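Local coordinates for 70 KDA protein (Xanthomonas sp., PDB 4B2N), which is a c-type dihaem rubber oxygenase, a dioxygenase that processively cleaves the polymer of natural rubber latex, at residues 91-102 / 335-345. Numbering follows the deposited sequence.
With HEC (heme c), chain C.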
loop_
_atom_site.group_PDB
_atom_site.type_symbol
_atom_site.label_atom_id
_atom_site.label_comp_id
_atom_site.label_asym_id
_atom_site.label_seq_id
_atom_site.Cartn_x
_atom_site.Cartn_y
_atom_site.Cartn_z
ATOM N N PHE A 91 23.027 -5.690 6.037
ATOM C CA PHE A 91 21.823 -5.139 5.412
ATOM C C PHE A 91 21.515 -5.812 4.071
ATOM O O PHE A 91 20.332 -6.266 3.792
ATOM C CB PHE A 91 22.026 -3.635 5.219
ATOM C CG PHE A 91 20.869 -2.955 4.539
ATOM C CD1 PHE A 91 19.651 -2.754 5.207
ATOM C CD2 PHE A 91 20.991 -2.507 3.236
ATOM C CE1 PHE A 91 18.565 -2.124 4.564
ATOM C CE2 PHE A 91 19.909 -1.911 2.598
ATOM C CZ PHE A 91 18.695 -1.718 3.273
ATOM N N ARG A 92 22.579 -5.971 3.267
ATOM C CA ARG A 92 22.422 -6.541 1.920
ATOM C C ARG A 92 21.934 -7.992 2.041
ATOM O O ARG A 92 21.115 -8.421 1.236
ATOM C CB ARG A 92 23.752 -6.441 1.087
ATOM C CG ARG A 92 24.084 -4.989 0.719
ATOM C CD ARG A 92 25.165 -4.902 -0.346
ATOM N NE ARG A 92 26.458 -5.176 0.246
ATOM C CZ ARG A 92 27.505 -4.339 0.253
ATOM N NH1 ARG A 92 27.463 -3.175 -0.362
ATOM N NH2 ARG A 92 28.634 -4.731 0.877
ATOM N N ALA A 93 22.421 -8.725 3.043
ATOM C CA ALA A 93 21.986 -10.133 3.196
ATOM C C ALA A 93 20.516 -10.118 3.608
ATOM O O ALA A 93 19.709 -10.907 3.140
ATOM C CB ALA A 93 22.771 -10.760 4.334
ATOM N N SER A 94 20.185 -9.186 4.533
ATOM C CA SER A 94 18.783 -9.033 4.968
ATOM C C SER A 94 17.858 -8.701 3.781
ATOM O O SER A 94 16.810 -9.336 3.585
ATOM C CB SER A 94 18.664 -8.019 6.114
ATOM O OG SER A 94 17.282 -7.855 6.452
ATOM N N ALA A 95 18.265 -7.737 2.974
ATOM C CA ALA A 95 17.468 -7.313 1.822
ATOM C C ALA A 95 17.339 -8.468 0.802
ATOM O O ALA A 95 16.226 -8.682 0.248
ATOM C CB ALA A 95 18.082 -6.032 1.188
ATOM N N THR A 96 18.374 -9.331 0.677
ATOM C CA THR A 96 18.262 -10.475 -0.211
ATOM C C THR A 96 17.222 -11.419 0.344
ATOM O O THR A 96 16.451 -12.001 -0.432
ATOM C CB THR A 96 19.627 -11.192 -0.392
ATOM O OG1 THR A 96 20.438 -10.309 -1.176
ATOM C CG2 THR A 96 19.482 -12.461 -1.167
ATOM N N ARG A 97 17.276 -11.688 1.667
ATOM C CA ARG A 97 16.294 -12.600 2.270
ATOM C C ARG A 97 14.890 -12.029 2.118
ATOM O O ARG A 97 13.936 -12.778 1.869
ATOM C CB ARG A 97 16.538 -12.862 3.754
ATOM C CG ARG A 97 17.844 -13.580 4.001
ATOM C CD ARG A 97 17.989 -14.015 5.462
ATOM N NE ARG A 97 18.140 -12.849 6.336
ATOM C CZ ARG A 97 19.263 -12.298 6.746
ATOM N NH1 ARG A 97 20.444 -12.736 6.332
ATOM N NH2 ARG A 97 19.186 -11.265 7.570
ATOM N N GLY A 98 14.786 -10.728 2.252
ATOM C CA GLY A 98 13.475 -10.025 2.104
ATOM C C GLY A 98 12.909 -10.386 0.694
ATOM O O GLY A 98 11.708 -10.684 0.546
ATOM N N ARG A 99 13.733 -10.250 -0.328
ATOM C CA ARG A 99 13.234 -10.357 -1.676
ATOM C C ARG A 99 12.835 -11.811 -1.916
ATOM O O ARG A 99 11.784 -12.085 -2.470
ATOM C CB ARG A 99 14.303 -9.969 -2.694
ATOM C CG ARG A 99 13.772 -10.146 -4.130
ATOM C CD ARG A 99 14.855 -9.974 -5.160
ATOM N NE ARG A 99 16.080 -10.733 -4.830
ATOM C CZ ARG A 99 16.279 -12.041 -4.953
ATOM N NH1 ARG A 99 15.397 -12.893 -5.458
ATOM N NH2 ARG A 99 17.449 -12.517 -4.643
ATOM N N VAL A 100 13.667 -12.737 -1.453
ATOM C CA VAL A 100 13.324 -14.188 -1.570
ATOM C C VAL A 100 11.995 -14.495 -0.852
ATOM O O VAL A 100 11.127 -15.216 -1.387
ATOM C CB VAL A 100 14.479 -15.022 -0.964
ATOM C CG1 VAL A 100 14.080 -16.502 -0.939
ATOM C CG2 VAL A 100 15.770 -14.891 -1.818
ATOM N N ASN A 101 11.826 -13.962 0.382
ATOM C CA ASN A 101 10.493 -14.037 1.070
ATOM C C ASN A 101 9.334 -13.558 0.211
ATOM O O ASN A 101 8.320 -14.239 0.160
ATOM C CB ASN A 101 10.506 -13.250 2.369
ATOM C CG ASN A 101 11.385 -13.910 3.421
ATOM O OD1 ASN A 101 11.782 -15.082 3.279
ATOM N ND2 ASN A 101 11.707 -13.149 4.503
ATOM N N LEU A 102 9.498 -12.454 -0.503
ATOM C CA LEU A 102 8.378 -11.913 -1.307
ATOM C C LEU A 102 8.048 -12.856 -2.496
ATOM O O LEU A 102 6.895 -12.926 -2.953
ATOM C CB LEU A 102 8.621 -10.450 -1.735
ATOM C CG LEU A 102 8.630 -9.423 -0.623
ATOM C CD1 LEU A 102 8.996 -8.000 -1.091
ATOM C CD2 LEU A 102 7.271 -9.470 0.051
ATOM N N GLU A 335 11.278 -12.572 9.478
ATOM C CA GLU A 335 11.082 -12.558 8.023
ATOM C C GLU A 335 10.636 -11.195 7.523
ATOM O O GLU A 335 11.073 -10.679 6.454
ATOM C CB GLU A 335 10.087 -13.640 7.632
ATOM C CG GLU A 335 10.767 -14.991 7.706
ATOM C CD GLU A 335 9.781 -16.142 7.458
ATOM O OE1 GLU A 335 8.792 -16.278 8.200
ATOM O OE2 GLU A 335 10.040 -16.953 6.546
ATOM N N PHE A 336 9.842 -10.547 8.361
ATOM C CA PHE A 336 9.350 -9.215 7.982
ATOM C C PHE A 336 10.327 -8.071 8.147
ATOM O O PHE A 336 10.333 -7.095 7.386
ATOM C CB PHE A 336 7.996 -8.999 8.585
ATOM C CG PHE A 336 6.910 -9.604 7.730
ATOM C CD1 PHE A 336 6.671 -11.005 7.742
ATOM C CD2 PHE A 336 6.106 -8.785 6.926
ATOM C CE1 PHE A 336 5.669 -11.565 6.902
ATOM C CE2 PHE A 336 5.106 -9.344 6.098
ATOM C CZ PHE A 336 4.911 -10.710 6.056
ATOM N N GLU A 337 11.199 -8.174 9.127
ATOM C CA GLU A 337 12.339 -7.233 9.230
ATOM C C GLU A 337 13.228 -7.374 7.927
ATOM O O GLU A 337 13.684 -6.424 7.385
ATOM C CB GLU A 337 13.195 -7.633 10.477
ATOM C CG GLU A 337 12.503 -7.322 11.787
ATOM C CD GLU A 337 12.440 -5.822 12.120
ATOM O OE1 GLU A 337 12.871 -4.926 11.335
ATOM O OE2 GLU A 337 11.976 -5.510 13.244
ATOM N N ASP A 338 13.398 -8.579 7.415
ATOM C CA ASP A 338 14.155 -8.779 6.169
ATOM C C ASP A 338 13.365 -8.219 4.964
ATOM O O ASP A 338 13.929 -7.522 4.125
ATOM C CB ASP A 338 14.402 -10.289 5.940
ATOM C CG ASP A 338 15.497 -10.895 6.855
ATOM O OD1 ASP A 338 16.321 -10.148 7.406
ATOM O OD2 ASP A 338 15.524 -12.170 7.001
ATOM N N ILE A 339 12.040 -8.476 4.899
ATOM C CA ILE A 339 11.195 -7.817 3.887
ATOM C C ILE A 339 11.366 -6.282 3.957
ATOM O O ILE A 339 11.631 -5.643 2.965
ATOM C CB ILE A 339 9.695 -8.280 3.937
ATOM C CG1 ILE A 339 9.545 -9.814 3.567
ATOM C CG2 ILE A 339 8.854 -7.263 3.123
ATOM C CD1 ILE A 339 8.198 -10.398 3.960
ATOM N N ASN A 340 11.246 -5.735 5.156
ATOM C CA ASN A 340 11.364 -4.306 5.376
ATOM C C ASN A 340 12.713 -3.753 4.882
ATOM O O ASN A 340 12.770 -2.712 4.248
ATOM C CB ASN A 340 11.163 -3.956 6.848
ATOM C CG ASN A 340 11.287 -2.496 7.088
ATOM O OD1 ASN A 340 12.243 -2.051 7.761
ATOM N ND2 ASN A 340 10.395 -1.724 6.477
ATOM N N ASN A 341 13.788 -4.430 5.248
ATOM C CA ASN A 341 15.078 -4.098 4.681
ATOM C C ASN A 341 15.175 -4.222 3.160
ATOM O O ASN A 341 15.790 -3.408 2.568
ATOM C CB ASN A 341 16.173 -4.892 5.330
ATOM C CG ASN A 341 16.437 -4.433 6.742
ATOM O OD1 ASN A 341 16.220 -3.236 7.081
ATOM N ND2 ASN A 341 16.825 -5.363 7.592
ATOM N N PHE A 342 14.595 -5.250 2.533
ATOM C CA PHE A 342 14.544 -5.231 1.093
ATOM C C PHE A 342 13.807 -3.935 0.631
ATOM O O PHE A 342 14.287 -3.223 -0.253
ATOM C CB PHE A 342 13.818 -6.494 0.554
ATOM C CG PHE A 342 13.651 -6.478 -0.938
ATOM C CD1 PHE A 342 14.772 -6.287 -1.769
ATOM C CD2 PHE A 342 12.396 -6.679 -1.496
ATOM C CE1 PHE A 342 14.587 -6.274 -3.158
ATOM C CE2 PHE A 342 12.205 -6.722 -2.870
ATOM C CZ PHE A 342 13.316 -6.479 -3.689
ATOM N N LEU A 343 12.632 -3.648 1.197
ATOM C CA LEU A 343 11.869 -2.419 0.757
ATOM C C LEU A 343 12.707 -1.158 0.895
ATOM O O LEU A 343 12.708 -0.280 0.011
ATOM C CB LEU A 343 10.570 -2.270 1.603
ATOM C CG LEU A 343 9.685 -3.540 1.601
ATOM C CD1 LEU A 343 8.344 -3.265 2.280
ATOM C CD2 LEU A 343 9.393 -3.882 0.135
ATOM N N ILE A 344 13.450 -1.049 1.993
ATOM C CA ILE A 344 14.302 0.182 2.192
ATOM C C ILE A 344 15.470 0.137 1.192
ATOM O O ILE A 344 16.055 1.162 0.904
ATOM C CB ILE A 344 14.945 0.164 3.591
ATOM C CG1 ILE A 344 13.918 0.381 4.683
ATOM C CG2 ILE A 344 16.000 1.232 3.746
ATOM C CD1 ILE A 344 14.624 -0.023 6.000
ATOM N N SER A 345 15.798 -1.030 0.632
ATOM C CA SER A 345 16.985 -1.099 -0.273
ATOM C C SER A 345 16.588 -0.657 -1.659
ATOM O O SER A 345 17.456 -0.513 -2.507
ATOM C CB SER A 345 17.545 -2.547 -0.331
ATOM O OG SER A 345 16.687 -3.346 -1.139
HETATM FE FE HEC C . 0.528 -3.545 1.678
HETATM C CHA HEC C . 0.567 -0.276 2.898
HETATM C CHB HEC C . 3.747 -4.080 2.986
HETATM C CHC HEC C . 0.304 -7.018 1.131
HETATM C CHD HEC C . -2.259 -2.932 -0.104
HETATM N NA HEC C . 1.816 -2.508 2.704
HETATM C C1A HEC C . 1.755 -1.110 2.988
HETATM C C2A HEC C . 3.011 -0.565 3.479
HETATM C C3A HEC C . 3.952 -1.634 3.530
HETATM C C4A HEC C . 3.199 -2.789 3.028
HETATM C CMA HEC C . 5.415 -1.554 3.921
HETATM C CAA HEC C . 3.347 0.891 3.894
HETATM C CBA HEC C . 3.600 1.655 2.592
HETATM C CGA HEC C . 3.765 3.147 2.816
HETATM O O1A HEC C . 2.973 3.809 3.572
HETATM O O2A HEC C . 4.667 3.650 2.141
HETATM N NB HEC C . 1.714 -5.160 2.092
HETATM C C1B HEC C . 2.982 -5.205 2.515
HETATM C C2B HEC C . 3.572 -6.531 2.627
HETATM C C3B HEC C . 2.571 -7.382 2.109
HETATM C C4B HEC C . 1.504 -6.458 1.744
HETATM C CMB HEC C . 4.925 -6.753 3.174
HETATM C CAB HEC C . 2.537 -8.884 2.006
HETATM C CBB HEC C . 2.588 -9.568 3.250
HETATM N NC HEC C . -0.660 -4.806 0.714
HETATM C C1C HEC C . -0.718 -6.179 0.556
HETATM C C2C HEC C . -1.828 -6.629 -0.323
HETATM C C3C HEC C . -2.578 -5.394 -0.640
HETATM C C4C HEC C . -1.842 -4.317 0.017
HETATM C CMC HEC C . -2.094 -8.089 -0.671
HETATM C CAC HEC C . -3.828 -5.234 -1.450
HETATM C CBC HEC C . -4.839 -6.186 -1.281
HETATM N ND HEC C . -0.637 -1.888 1.471
HETATM C C1D HEC C . -1.729 -1.838 0.710
HETATM C C2D HEC C . -2.366 -0.561 0.700
HETATM C C3D HEC C . -1.545 0.203 1.586
HETATM C C4D HEC C . -0.509 -0.723 2.030
HETATM C CMD HEC C . -3.569 -0.068 -0.019
HETATM C CAD HEC C . -1.855 1.592 2.021
HETATM C CBD HEC C . -2.942 1.276 3.121
HETATM C CGD HEC C . -3.517 2.570 3.646
HETATM O O1D HEC C . -4.651 2.964 3.274
HETATM O O2D HEC C . -2.745 3.261 4.393
HETATM O O HOH W 1 13.854 -13.962 6.244
HETATM O O HOH W 2 11.994 -17.150 5.003
#
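Asp338 and Arg97 form the salt bridge of this helix crossing, and the guanidinium grips side-on: Arg97 NE reaches Asp338 OD2 at 2.8 Å within the guanidinium plane, although NE itself lies above the carboxylate plane, while NH2 meets OD1. Ser94 OG donates to Asp338 OD1 (2.7 Å) as well; NH2 approaches on the syn side and OG on the anti side, both tilted out of the carboxylate plane toward the same face. Ser94 OG accepts a nearly straight bond from Asn341 ND2 (2.8 Å, N-H...O 171°), lying in the amide plane of Asn341. The serine torsion turns OG toward helix 335-345, between carboxylate and amide, and the cluster probably favours a charged aspartate. Asn341 OD1 is taken by Arg84. One water bridges Asp338 OD2 and Asn101 ND2, and a second joins Asn101 OD1 to Glu335 OE2, which also pairs with Arg105; the direct bond from Asn101 ND2 to Glu335 O is weak.

Apolar packing centres on Phe342, a knob among Ala95, Gly98, Arg99 and Leu102. Arg99 CB stands 3.6 Å from the centroid of the Phe342 ring, only 6° off the normal, a CH-pi contact, while Leu102 CD1 abuts the ring edge. Trp209 adds an edge-to-face partner. At one end Phe91 CZ reaches Ile344 CG2 (4.0 Å); at the other Leu102 CD2 meets Ile339 CG2.

With no side chain at Gly98 the backbones come close: Gly98 CA lies 3.6 Å from Ile339 CA and makes a CA-H...O contact with Asp338 O (3.2 Å). The axis approach of 6.6 Å, at a crossing angle of -104°, fits this.

Ile339 and Leu343 pack against haem methyl groups, and Phe336 presents its ring edge to CBB. With Asp338 a second knob, among Ser94, Arg97, Gly98 and Asn101, this is a near-perpendicular knobs-into-holes crossing in which helix 335-345 lines a c-type haem pocket and helix 91-102 backs it, Leu102 lying beside haem-bound Cys191.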